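Local coordinates for hypothetical 33.3 KDA protein IN ade3-ser2 intergenic region (Saccharomyces cerevisiae, PDB 1ODF) that is probably an ATP-dependent kinase of still unknown substrate, built on a P-loop fold closely resembling bacterial pantothenate kinase, at residues 49-54 with 155-160; 66-71 with 126-131; 91-96 with 183-188; 109-114 with 194-199. One frame throughout, in Å; residues are numbered along the deposited sequence.

Contact 1: 49-54 with 155-160; sequences IQIYNH and IFILEG
Ile157 pushes its CD1 methyl against the backbone of Tyr52, joining strand 155-160 to helix 44-59, the helix that follows the predicted ATP-binding P-loop of this alpha/beta kinase fold. The touch is wholly apolar. CD1 comes to 3.7 Å from Tyr52 CA and 4.1 Å from Tyr52 CB, so the helix turn is met at the root of the tyrosine and the ring itself leans aside. Ile51 adds the second patch: its CG2 branch lies 4.2 Å from the same Ile157 CD1. The reach comes from an extended isoleucine, with CG1 opposite the carbonyl carbon (chi1 -57°) and CD1 opposite CA (chi2 178°), which sends one methyl straight out from the sheet. Leu55, further along the helix, also touches Ile157.

No hydrogen bond joins the two segments; nearby, Glu159 OE2, two residues further along the strand, bonds weakly to Ser45 OG of the P-loop, and His54 NE2 binds Asp17 OD1 on helix 8-24. Among the aromatic groups, the Tyr52 ring meets that of Tyr67 on the neighbouring strand. Ile157 CD1 also lies 3.9 Å from the Tyr52 backbone N.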
# COMPACT_ATOMS: atom_id res chain seq x y z
N ILE A 49 -6.84 -8.57 3.20
CA ILE A 49 -7.07 -9.94 2.76
C ILE A 49 -8.42 -10.45 3.28
O ILE A 49 -9.17 -11.12 2.55
CB ILE A 49 -5.93 -10.89 3.24
CG1 ILE A 49 -4.65 -10.61 2.46
CG2 ILE A 49 -6.32 -12.34 3.04
CD1 ILE A 49 -4.74 -10.94 0.97
N GLN A 50 -8.73 -10.12 4.53
CA GLN A 50 -10.00 -10.52 5.12
C GLN A 50 -11.17 -9.90 4.36
O GLN A 50 -12.19 -10.55 4.13
CB GLN A 50 -10.08 -10.09 6.59
CG GLN A 50 -9.22 -10.89 7.54
CD GLN A 50 -9.36 -10.40 8.97
OE1 GLN A 50 -8.92 -9.30 9.31
NE2 GLN A 50 -9.99 -11.21 9.82
N ILE A 51 -11.01 -8.65 3.96
CA ILE A 51 -12.06 -7.95 3.24
C ILE A 51 -12.23 -8.61 1.86
O ILE A 51 -13.36 -8.81 1.40
CB ILE A 51 -11.72 -6.45 3.09
CG1 ILE A 51 -11.83 -5.77 4.46
CG2 ILE A 51 -12.67 -5.78 2.12
CD1 ILE A 51 -13.16 -6.01 5.16
N TYR A 52 -11.11 -8.96 1.23
CA TYR A 52 -11.15 -9.62 -0.07
C TYR A 52 -12.06 -10.83 0.06
O TYR A 52 -13.03 -10.98 -0.68
CB TYR A 52 -9.75 -10.10 -0.47
CG TYR A 52 -9.68 -10.82 -1.81
CD1 TYR A 52 -8.96 -12.01 -1.93
CD2 TYR A 52 -10.29 -10.30 -2.95
CE1 TYR A 52 -8.84 -12.66 -3.17
CE2 TYR A 52 -10.18 -10.94 -4.19
CZ TYR A 52 -9.45 -12.12 -4.29
OH TYR A 52 -9.32 -12.76 -5.50
N ASN A 53 -11.76 -11.70 1.02
CA ASN A 53 -12.57 -12.89 1.23
C ASN A 53 -14.01 -12.56 1.55
O ASN A 53 -14.93 -13.20 1.04
CB ASN A 53 -11.98 -13.75 2.36
CG ASN A 53 -10.65 -14.38 1.97
OD1 ASN A 53 -10.48 -14.87 0.85
ND2 ASN A 53 -9.69 -14.38 2.89
N HIS A 54 -14.21 -11.55 2.39
CA HIS A 54 -15.54 -11.10 2.77
C HIS A 54 -16.38 -10.79 1.52
O HIS A 54 -17.51 -11.25 1.39
CB HIS A 54 -15.42 -9.85 3.65
CG HIS A 54 -16.72 -9.27 4.10
ND1 HIS A 54 -17.54 -9.88 5.03
CD2 HIS A 54 -17.33 -8.10 3.78
CE1 HIS A 54 -18.58 -9.10 5.28
NE2 HIS A 54 -18.48 -8.02 4.53
N ILE A 155 -14.67 -4.58 -8.40
CA ILE A 155 -14.04 -4.05 -7.20
C ILE A 155 -12.57 -4.44 -7.20
O ILE A 155 -12.23 -5.61 -7.35
CB ILE A 155 -14.70 -4.60 -5.90
CG1 ILE A 155 -16.14 -4.09 -5.80
CG2 ILE A 155 -13.89 -4.18 -4.66
CD1 ILE A 155 -16.91 -4.66 -4.64
N PHE A 156 -11.69 -3.45 -7.06
CA PHE A 156 -10.27 -3.73 -7.02
C PHE A 156 -9.65 -3.24 -5.72
O PHE A 156 -9.66 -2.04 -5.41
CB PHE A 156 -9.54 -3.12 -8.21
CG PHE A 156 -8.13 -3.59 -8.34
CD1 PHE A 156 -7.13 -3.10 -7.50
CD2 PHE A 156 -7.81 -4.61 -9.25
CE1 PHE A 156 -5.84 -3.62 -7.55
CE2 PHE A 156 -6.51 -5.13 -9.31
CZ PHE A 156 -5.53 -4.64 -8.46
N ILE A 157 -9.10 -4.19 -4.98
CA ILE A 157 -8.48 -3.92 -3.70
C ILE A 157 -6.97 -3.82 -3.84
O ILE A 157 -6.33 -4.76 -4.30
CB ILE A 157 -8.82 -5.05 -2.69
CG1 ILE A 157 -10.34 -5.18 -2.56
CG2 ILE A 157 -8.19 -4.78 -1.34
CD1 ILE A 157 -10.79 -6.29 -1.65
N LEU A 158 -6.42 -2.67 -3.47
CA LEU A 158 -4.97 -2.47 -3.53
C LEU A 158 -4.52 -2.03 -2.13
O LEU A 158 -5.22 -1.24 -1.47
CB LEU A 158 -4.61 -1.40 -4.57
CG LEU A 158 -3.11 -1.13 -4.76
CD1 LEU A 158 -2.43 -2.38 -5.34
CD2 LEU A 158 -2.91 0.06 -5.67
N GLU A 159 -3.38 -2.53 -1.68
CA GLU A 159 -2.88 -2.19 -0.35
C GLU A 159 -1.37 -1.99 -0.31
O GLU A 159 -0.62 -2.68 -1.00
CB GLU A 159 -3.28 -3.27 0.65
CG GLU A 159 -2.53 -4.59 0.49
CD GLU A 159 -1.18 -4.60 1.20
OE1 GLU A 159 -0.37 -5.50 0.88
OE2 GLU A 159 -0.92 -3.74 2.08
N GLY A 160 -0.95 -1.04 0.52
CA GLY A 160 0.46 -0.72 0.68
C GLY A 160 0.65 0.17 1.90
O GLY A 160 -0.31 0.79 2.39

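Contact 2: 66-71 with 126-131; sequences GYASID and VVLPKY
Beside the meeting of Asp71 and Tyr131, one carboxylate oxygen, Asp72 OD2, is gripped from both segments: the backbone N of Ser69 donates to it, and Lys130 NZ forms a salt bridge with it. The setting is the edge of a P-loop kinase sheet. Strand 65-69 is outermost in the parallel part, and strand 125-132, central in a small antiparallel sheet, passes alongside with no hydrogen bond between the two segments themselves.

As strand 65-69 ends, the chain folds into an ST turn: Ser69 OG accepts from the backbone N of Asp71 at 3.1 Å, with an N-H...O angle of 144°. That turn brings the Asp71 carbonyl to Tyr131, whose CB lies 3.8 Å from Asp71 O while its CG is at 4.1 Å. The oxygen therefore meets the stem of the side chain and the start of its ring. Tyr131 carries the ring beyond, with CG opposite its backbone N (chi1 -163°), to an edge-to-face meeting with Tyr74. The carboxylate of Asp71 turns to His102, whose NE2 is bonded to OD2; it also lies near the predicted ATP-binding loop, without touching it.

At the other end the contact is apolar. Leu128 swings CG opposite its carbonyl carbon (chi1 -82°) and offers only one of its two branches toward the neighbouring sheet; Phe156 of the next strand touches both partners. The methyl that makes the crossing is Leu128 CD2, 4.1 Å from Ala68 CB.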
# COMPACT_ATOMS: atom_id res chain seq x y z
N GLY A 66 -10.97 -8.07 -7.55
CA GLY A 66 -9.53 -8.18 -7.71
C GLY A 66 -8.78 -7.73 -6.46
O GLY A 66 -9.27 -6.89 -5.69
N TYR A 67 -7.59 -8.27 -6.26
CA TYR A 67 -6.79 -7.91 -5.10
C TYR A 67 -5.31 -7.88 -5.45
O TYR A 67 -4.83 -8.69 -6.24
CB TYR A 67 -7.01 -8.90 -3.95
CG TYR A 67 -6.14 -8.65 -2.74
CD1 TYR A 67 -4.77 -8.96 -2.75
CD2 TYR A 67 -6.67 -8.05 -1.60
CE1 TYR A 67 -3.95 -8.67 -1.66
CE2 TYR A 67 -5.86 -7.76 -0.50
CZ TYR A 67 -4.51 -8.07 -0.53
OH TYR A 67 -3.72 -7.77 0.56
N ALA A 68 -4.59 -6.93 -4.86
CA ALA A 68 -3.17 -6.83 -5.09
C ALA A 68 -2.49 -5.99 -4.02
O ALA A 68 -3.09 -5.08 -3.45
CB ALA A 68 -2.89 -6.23 -6.47
N SER A 69 -1.25 -6.35 -3.71
CA SER A 69 -0.44 -5.58 -2.78
C SER A 69 0.42 -4.78 -3.74
O SER A 69 0.80 -5.27 -4.80
CB SER A 69 0.47 -6.49 -1.95
OG SER A 69 1.62 -5.78 -1.53
N ILE A 70 0.71 -3.53 -3.41
CA ILE A 70 1.54 -2.74 -4.30
C ILE A 70 2.89 -3.45 -4.53
O ILE A 70 3.49 -3.31 -5.60
CB ILE A 70 1.78 -1.31 -3.73
CG1 ILE A 70 2.60 -0.47 -4.72
CG2 ILE A 70 2.48 -1.39 -2.38
CD1 ILE A 70 1.88 -0.19 -6.04
N ASP A 71 3.34 -4.23 -3.56
CA ASP A 71 4.62 -4.92 -3.72
C ASP A 71 4.59 -6.04 -4.76
O ASP A 71 5.64 -6.54 -5.18
CB ASP A 71 5.11 -5.43 -2.38
CG ASP A 71 5.60 -4.30 -1.49
OD1 ASP A 71 5.73 -4.51 -0.26
OD2 ASP A 71 5.85 -3.19 -2.02
N VAL A 126 -7.17 -10.07 -17.12
CA VAL A 126 -6.02 -9.17 -17.14
C VAL A 126 -5.02 -9.86 -16.23
O VAL A 126 -5.40 -10.44 -15.21
CB VAL A 126 -6.35 -7.76 -16.56
CG1 VAL A 126 -6.90 -7.88 -15.14
CG2 VAL A 126 -5.11 -6.90 -16.58
N VAL A 127 -3.75 -9.83 -16.60
CA VAL A 127 -2.74 -10.47 -15.79
C VAL A 127 -1.97 -9.50 -14.92
O VAL A 127 -1.45 -8.48 -15.40
CB VAL A 127 -1.74 -11.26 -16.67
CG1 VAL A 127 -0.62 -11.82 -15.81
CG2 VAL A 127 -2.47 -12.40 -17.37
N LEU A 128 -1.91 -9.81 -13.63
CA LEU A 128 -1.18 -8.99 -12.67
C LEU A 128 0.01 -9.80 -12.16
O LEU A 128 -0.06 -11.02 -12.04
CB LEU A 128 -2.08 -8.59 -11.49
CG LEU A 128 -2.99 -7.39 -11.76
CD1 LEU A 128 -4.14 -7.78 -12.69
CD2 LEU A 128 -3.53 -6.87 -10.43
N PRO A 129 1.13 -9.12 -11.88
CA PRO A 129 2.33 -9.82 -11.40
C PRO A 129 2.26 -10.30 -9.96
O PRO A 129 1.43 -9.86 -9.16
CB PRO A 129 3.42 -8.78 -11.60
CG PRO A 129 2.71 -7.51 -11.28
CD PRO A 129 1.39 -7.68 -12.02
N LYS A 130 3.16 -11.22 -9.65
CA LYS A 130 3.31 -11.77 -8.32
C LYS A 130 4.80 -11.74 -8.04
O LYS A 130 5.62 -11.89 -8.96
CB LYS A 130 2.75 -13.20 -8.24
CG LYS A 130 1.25 -13.23 -8.02
CD LYS A 130 0.86 -12.44 -6.75
CE LYS A 130 -0.66 -12.41 -6.54
NZ LYS A 130 -1.08 -11.51 -5.41
N TYR A 131 5.18 -11.52 -6.79
CA TYR A 131 6.59 -11.42 -6.46
C TYR A 131 7.02 -12.55 -5.55
O TYR A 131 6.20 -13.15 -4.85
CB TYR A 131 6.84 -10.06 -5.78
CG TYR A 131 8.29 -9.63 -5.73
CD1 TYR A 131 8.93 -9.14 -6.86
CD2 TYR A 131 9.00 -9.69 -4.53
CE1 TYR A 131 10.26 -8.71 -6.80
CE2 TYR A 131 10.32 -9.26 -4.46
CZ TYR A 131 10.94 -8.77 -5.60
OH TYR A 131 12.24 -8.32 -5.52

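Contact 3: 91-96 with 183-188; sequences KLLQGR and VDVNAK. With SO4 (sulfate ion), chain C.
Leu93 and Asp184 cross at about a right angle, the leucine's CD1 methyl reaching the stem of the aspartate at CB, 4.2 Å away. This leaves the carboxylate to turn from the leucine, and Asp184 OD2 takes a bond from Asn90 ND2. Both leucines then share one methyl of the next helix residue: Val185 CG2 meets Leu92 CD1 at 4.3 Å and, more loosely, Leu93 CD2 at 4.5 Å. Leu93 can touch two helix residues because its CG stands opposite the carbonyl carbon (chi1 -71°), with the two branches spread toward Asp184 and Val185.

In fold terms, the loop between helices 77-86 and 104-114 lies here against the early part of helix 182-195, beyond the C-terminal ends of the parallel strands of this P-loop kinase fold. Past Gly95, whose backbone angles favour glycine, the same loop turns toward an anion.

Arg96 meets the bound sulfate as a fork. Its NE donates to sulfate O2 at 3.0 Å and 171°, with O2 at the edge of the guanidinium near its plane, and NH2 donates to O3 at 3.2 Å. Two nearly straight bonds fix the rotation of the group, and NH1 is taken up by Gly138 O. Tyr74 OH also bonds the sulfate, which probably came from the crystallisation liquor but is consistent with a pocket suited to a phosphate. With a methionine here, both bonds to the sulfate and the positive charge go, and the anion would probably be held less firmly, with Gly138 O left without this donor.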
# COMPACT_ATOMS: atom_id res chain seq x y z
N LYS A 91 21.13 5.76 -0.88
CA LYS A 91 21.02 4.55 -0.08
C LYS A 91 19.59 4.04 0.09
O LYS A 91 19.36 2.85 0.29
CB LYS A 91 21.68 4.74 1.28
CG LYS A 91 23.21 4.77 1.22
CD LYS A 91 23.88 4.62 2.60
CE LYS A 91 23.95 5.93 3.37
NZ LYS A 91 22.61 6.46 3.74
N LEU A 92 18.62 4.95 0.01
CA LEU A 92 17.22 4.57 0.16
C LEU A 92 16.68 3.79 -1.05
O LEU A 92 15.68 3.07 -0.94
CB LEU A 92 16.36 5.81 0.39
CG LEU A 92 16.70 6.61 1.66
CD1 LEU A 92 15.79 7.81 1.75
CD2 LEU A 92 16.53 5.73 2.88
N LEU A 93 17.34 3.92 -2.20
CA LEU A 93 16.89 3.24 -3.40
C LEU A 93 17.64 1.95 -3.70
O LEU A 93 17.33 1.25 -4.67
CB LEU A 93 16.98 4.18 -4.60
CG LEU A 93 15.92 5.30 -4.58
CD1 LEU A 93 16.11 6.20 -5.79
CD2 LEU A 93 14.51 4.68 -4.56
N GLN A 94 18.62 1.63 -2.86
CA GLN A 94 19.38 0.40 -3.04
C GLN A 94 18.51 -0.74 -2.54
O GLN A 94 18.16 -0.79 -1.35
CB GLN A 94 20.69 0.46 -2.24
CG GLN A 94 21.64 1.57 -2.66
CD GLN A 94 21.95 1.56 -4.15
OE1 GLN A 94 22.20 0.51 -4.74
NE2 GLN A 94 21.93 2.74 -4.77
N GLY A 95 18.14 -1.64 -3.44
CA GLY A 95 17.30 -2.75 -3.08
C GLY A 95 15.82 -2.38 -3.06
O GLY A 95 15.47 -1.22 -2.86
N ARG A 96 14.96 -3.38 -3.28
CA ARG A 96 13.52 -3.16 -3.27
C ARG A 96 13.10 -2.51 -1.96
O ARG A 96 13.77 -2.65 -0.94
CB ARG A 96 12.79 -4.50 -3.42
CG ARG A 96 12.87 -5.40 -2.19
CD ARG A 96 12.00 -6.64 -2.34
NE ARG A 96 11.80 -7.33 -1.06
CZ ARG A 96 12.52 -8.37 -0.64
NH1 ARG A 96 13.49 -8.87 -1.39
NH2 ARG A 96 12.27 -8.89 0.56
N VAL A 183 14.97 13.24 -1.86
CA VAL A 183 14.64 14.08 -3.00
C VAL A 183 14.14 13.23 -4.17
O VAL A 183 13.11 13.54 -4.77
CB VAL A 183 15.87 14.90 -3.43
CG1 VAL A 183 15.63 15.57 -4.78
CG2 VAL A 183 16.16 15.95 -2.36
N ASP A 184 14.87 12.17 -4.50
CA ASP A 184 14.47 11.30 -5.59
C ASP A 184 13.24 10.48 -5.21
O ASP A 184 12.35 10.25 -6.04
CB ASP A 184 15.62 10.34 -5.97
CG ASP A 184 16.85 11.07 -6.49
OD1 ASP A 184 16.74 11.77 -7.53
OD2 ASP A 184 17.92 10.93 -5.87
N VAL A 185 13.18 10.03 -3.96
CA VAL A 185 12.04 9.23 -3.52
C VAL A 185 10.76 10.03 -3.75
O VAL A 185 9.80 9.53 -4.33
CB VAL A 185 12.16 8.85 -2.02
CG1 VAL A 185 10.94 8.06 -1.58
CG2 VAL A 185 13.42 8.02 -1.81
N ASN A 186 10.78 11.29 -3.31
CA ASN A 186 9.66 12.20 -3.47
C ASN A 186 9.25 12.31 -4.94
O ASN A 186 8.07 12.34 -5.26
CB ASN A 186 10.03 13.59 -2.93
CG ASN A 186 8.90 14.59 -3.07
OD1 ASN A 186 7.86 14.47 -2.41
ND2 ASN A 186 9.09 15.57 -3.93
N ALA A 187 10.23 12.37 -5.84
CA ALA A 187 9.94 12.48 -7.27
C ALA A 187 9.29 11.19 -7.75
O ALA A 187 8.35 11.21 -8.55
CB ALA A 187 11.22 12.72 -8.05
N LYS A 188 9.81 10.08 -7.25
CA LYS A 188 9.30 8.76 -7.59
C LYS A 188 7.86 8.56 -7.09
O LYS A 188 7.05 7.94 -7.78
CB LYS A 188 10.21 7.68 -6.99
CG LYS A 188 11.58 7.60 -7.62
CD LYS A 188 11.46 7.22 -9.10
CE LYS A 188 12.82 6.93 -9.72
NZ LYS A 188 12.65 6.39 -11.11
S SO4 C . 10.14 -5.97 2.03
O1 SO4 C . 11.43 -5.25 2.11
O2 SO4 C . 9.72 -6.06 0.63
O3 SO4 C . 10.29 -7.32 2.60
O4 SO4 C . 9.13 -5.23 2.80

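Contact 4: 109-114 with 194-199; sequences EVLNTI and DLLWRN
Leu111 faces Leu195 and Leu196 from helix 104-114, and its side chain can be followed outward atom by atom. CB leaves the helix in the direction of the other segment but makes no close approach to it. At CG the chain forks, and the two branches fare differently. CD1 stays clear of both leucines, whereas CD2 carries the whole contact. It points at the fork of Leu195, with Leu195 CD1 and CD2 each 3.8 Å away; in the model one methyl is set over the branch point of the opposing leucine. CD2 is there only 3.3 Å from Leu195 CG; this is tighter than ordinary carbon contact, and since the Leu111 torsions are also unusual (chi1 -101°, chi2 7°), its exact placing is doubtful. On another flank CD2 meets Leu196 CD2 at 3.9 Å.

Leu195 puts its fork there by holding CG opposite its own backbone N (chi1 -165°), and it also rests on Leu107 and Gln108, so it packs along more than one turn of the facing helix. Leu196 is where helix 182-195 gives way to a type I beta turn, closed by Asn199 N to Leu196 O at 3.0 Å. The result is a small leucine cluster where the ends of two helices meet, in the helical layer over the sheet of this alpha/beta P-loop kinase fold.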
# COMPACT_ATOMS: atom_id res chain seq x y z
N GLU A 109 0.05 -0.21 -17.52
CA GLU A 109 -0.61 -1.10 -18.47
C GLU A 109 -1.81 -1.81 -17.85
O GLU A 109 -2.89 -1.85 -18.45
CB GLU A 109 0.38 -2.14 -18.99
CG GLU A 109 1.54 -1.54 -19.76
CD GLU A 109 2.71 -2.50 -19.93
OE1 GLU A 109 3.77 -2.05 -20.42
OE2 GLU A 109 2.57 -3.69 -19.57
N VAL A 110 -1.63 -2.37 -16.66
CA VAL A 110 -2.70 -3.07 -15.97
C VAL A 110 -3.91 -2.14 -15.77
O VAL A 110 -5.05 -2.52 -16.05
CB VAL A 110 -2.20 -3.61 -14.61
CG1 VAL A 110 -3.36 -4.03 -13.73
CG2 VAL A 110 -1.28 -4.81 -14.86
N LEU A 111 -3.66 -0.93 -15.30
CA LEU A 111 -4.73 0.04 -15.09
C LEU A 111 -5.43 0.30 -16.42
O LEU A 111 -6.66 0.33 -16.49
CB LEU A 111 -4.17 1.35 -14.53
CG LEU A 111 -4.29 1.63 -13.03
CD1 LEU A 111 -4.83 0.43 -12.29
CD2 LEU A 111 -2.93 2.02 -12.48
N ASN A 112 -4.63 0.48 -17.47
CA ASN A 112 -5.15 0.73 -18.81
C ASN A 112 -6.11 -0.37 -19.22
O ASN A 112 -7.23 -0.11 -19.65
CB ASN A 112 -4.02 0.78 -19.85
CG ASN A 112 -3.19 2.04 -19.75
OD1 ASN A 112 -3.71 3.11 -19.40
ND2 ASN A 112 -1.90 1.93 -20.05
N THR A 113 -5.64 -1.61 -19.08
CA THR A 113 -6.44 -2.77 -19.43
C THR A 113 -7.74 -2.81 -18.62
O THR A 113 -8.81 -3.08 -19.15
CB THR A 113 -5.64 -4.07 -19.20
OG1 THR A 113 -4.48 -4.07 -20.04
CG2 THR A 113 -6.50 -5.29 -19.52
N ILE A 114 -7.63 -2.54 -17.32
CA ILE A 114 -8.80 -2.56 -16.45
C ILE A 114 -9.84 -1.53 -16.87
O ILE A 114 -11.02 -1.84 -16.97
CB ILE A 114 -8.40 -2.35 -14.98
CG1 ILE A 114 -7.65 -3.59 -14.50
CG2 ILE A 114 -9.62 -2.08 -14.12
CD1 ILE A 114 -7.23 -3.52 -13.07
N ASP A 194 -0.16 10.08 -9.11
CA ASP A 194 -0.74 10.50 -10.39
C ASP A 194 -1.58 9.41 -11.03
O ASP A 194 -2.65 9.67 -11.59
CB ASP A 194 0.39 10.88 -11.35
CG ASP A 194 -0.13 11.52 -12.63
OD1 ASP A 194 -0.68 12.64 -12.54
OD2 ASP A 194 0.01 10.90 -13.71
N LEU A 195 -1.08 8.19 -10.94
CA LEU A 195 -1.73 7.02 -11.50
C LEU A 195 -2.91 6.48 -10.67
O LEU A 195 -3.85 5.90 -11.23
CB LEU A 195 -0.68 5.93 -11.67
CG LEU A 195 -0.95 4.72 -12.55
CD1 LEU A 195 -1.37 5.16 -13.95
CD2 LEU A 195 0.33 3.88 -12.60
N LEU A 196 -2.87 6.71 -9.36
CA LEU A 196 -3.89 6.17 -8.47
C LEU A 196 -4.80 7.12 -7.67
O LEU A 196 -5.83 7.55 -8.17
CB LEU A 196 -3.23 5.16 -7.52
CG LEU A 196 -2.49 4.02 -8.22
CD1 LEU A 196 -1.56 3.29 -7.24
CD2 LEU A 196 -3.51 3.07 -8.82
N TRP A 197 -4.41 7.43 -6.43
CA TRP A 197 -5.26 8.27 -5.58
C TRP A 197 -5.44 9.73 -5.98
O TRP A 197 -6.25 10.43 -5.38
CB TRP A 197 -4.83 8.15 -4.11
CG TRP A 197 -3.38 8.41 -3.87
CD1 TRP A 197 -2.79 9.62 -3.63
CD2 TRP A 197 -2.33 7.44 -3.87
NE1 TRP A 197 -1.44 9.46 -3.47
CE2 TRP A 197 -1.13 8.13 -3.62
CE3 TRP A 197 -2.29 6.06 -4.06
CZ2 TRP A 197 0.11 7.48 -3.55
CZ3 TRP A 197 -1.06 5.41 -3.99
CH2 TRP A 197 0.12 6.13 -3.73
N ARG A 198 -4.70 10.19 -6.98
CA ARG A 198 -4.84 11.56 -7.48
C ARG A 198 -5.35 11.46 -8.92
O ARG A 198 -5.50 12.47 -9.60
CB ARG A 198 -3.51 12.31 -7.44
CG ARG A 198 -2.97 12.53 -6.04
CD ARG A 198 -3.76 13.59 -5.30
NE ARG A 198 -3.31 14.94 -5.65
CZ ARG A 198 -4.12 15.99 -5.72
NH1 ARG A 198 -5.42 15.86 -5.47
NH2 ARG A 198 -3.62 17.18 -6.04
N ASN A 199 -5.59 10.24 -9.38
CA ASN A 199 -6.11 10.04 -10.73
C ASN A 199 -7.62 10.27 -10.67
O ASN A 199 -8.35 9.55 -10.00
CB ASN A 199 -5.77 8.62 -11.20
CG ASN A 199 -6.35 8.29 -12.57
OD1 ASN A 199 -6.10 7.23 -13.12
ND2 ASN A 199 -7.15 9.20 -13.10

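In the fold
Three of the four contacts pack on or beside the central sheet; contact 3 lies off it. Contacts 1 and 2 share that sheet, their centres 11 Å apart, and are joined by probable hydrogen bonds from Gly66 N to Ile155 O and from Ile157 N to Gly66 O, each 2.8 Å. Phe156 and Leu158 turn from helix 44-59 to meet Ile114 and Leu196, tying contact 1 to contact 4 with centres about 17 Å apart. Val110 and Thr113 pack on strand 125-132, linking contacts 4 and 2. The centre of contact 3 is about 27 Å from that of contact 1, but contact 3 shares helix 182-195 with contact 4. Toward the predicted ATP site, Asp71 OD1 of contact 2 is 4.4 Å from O2 of the sulfate that Arg96 holds in contact 3.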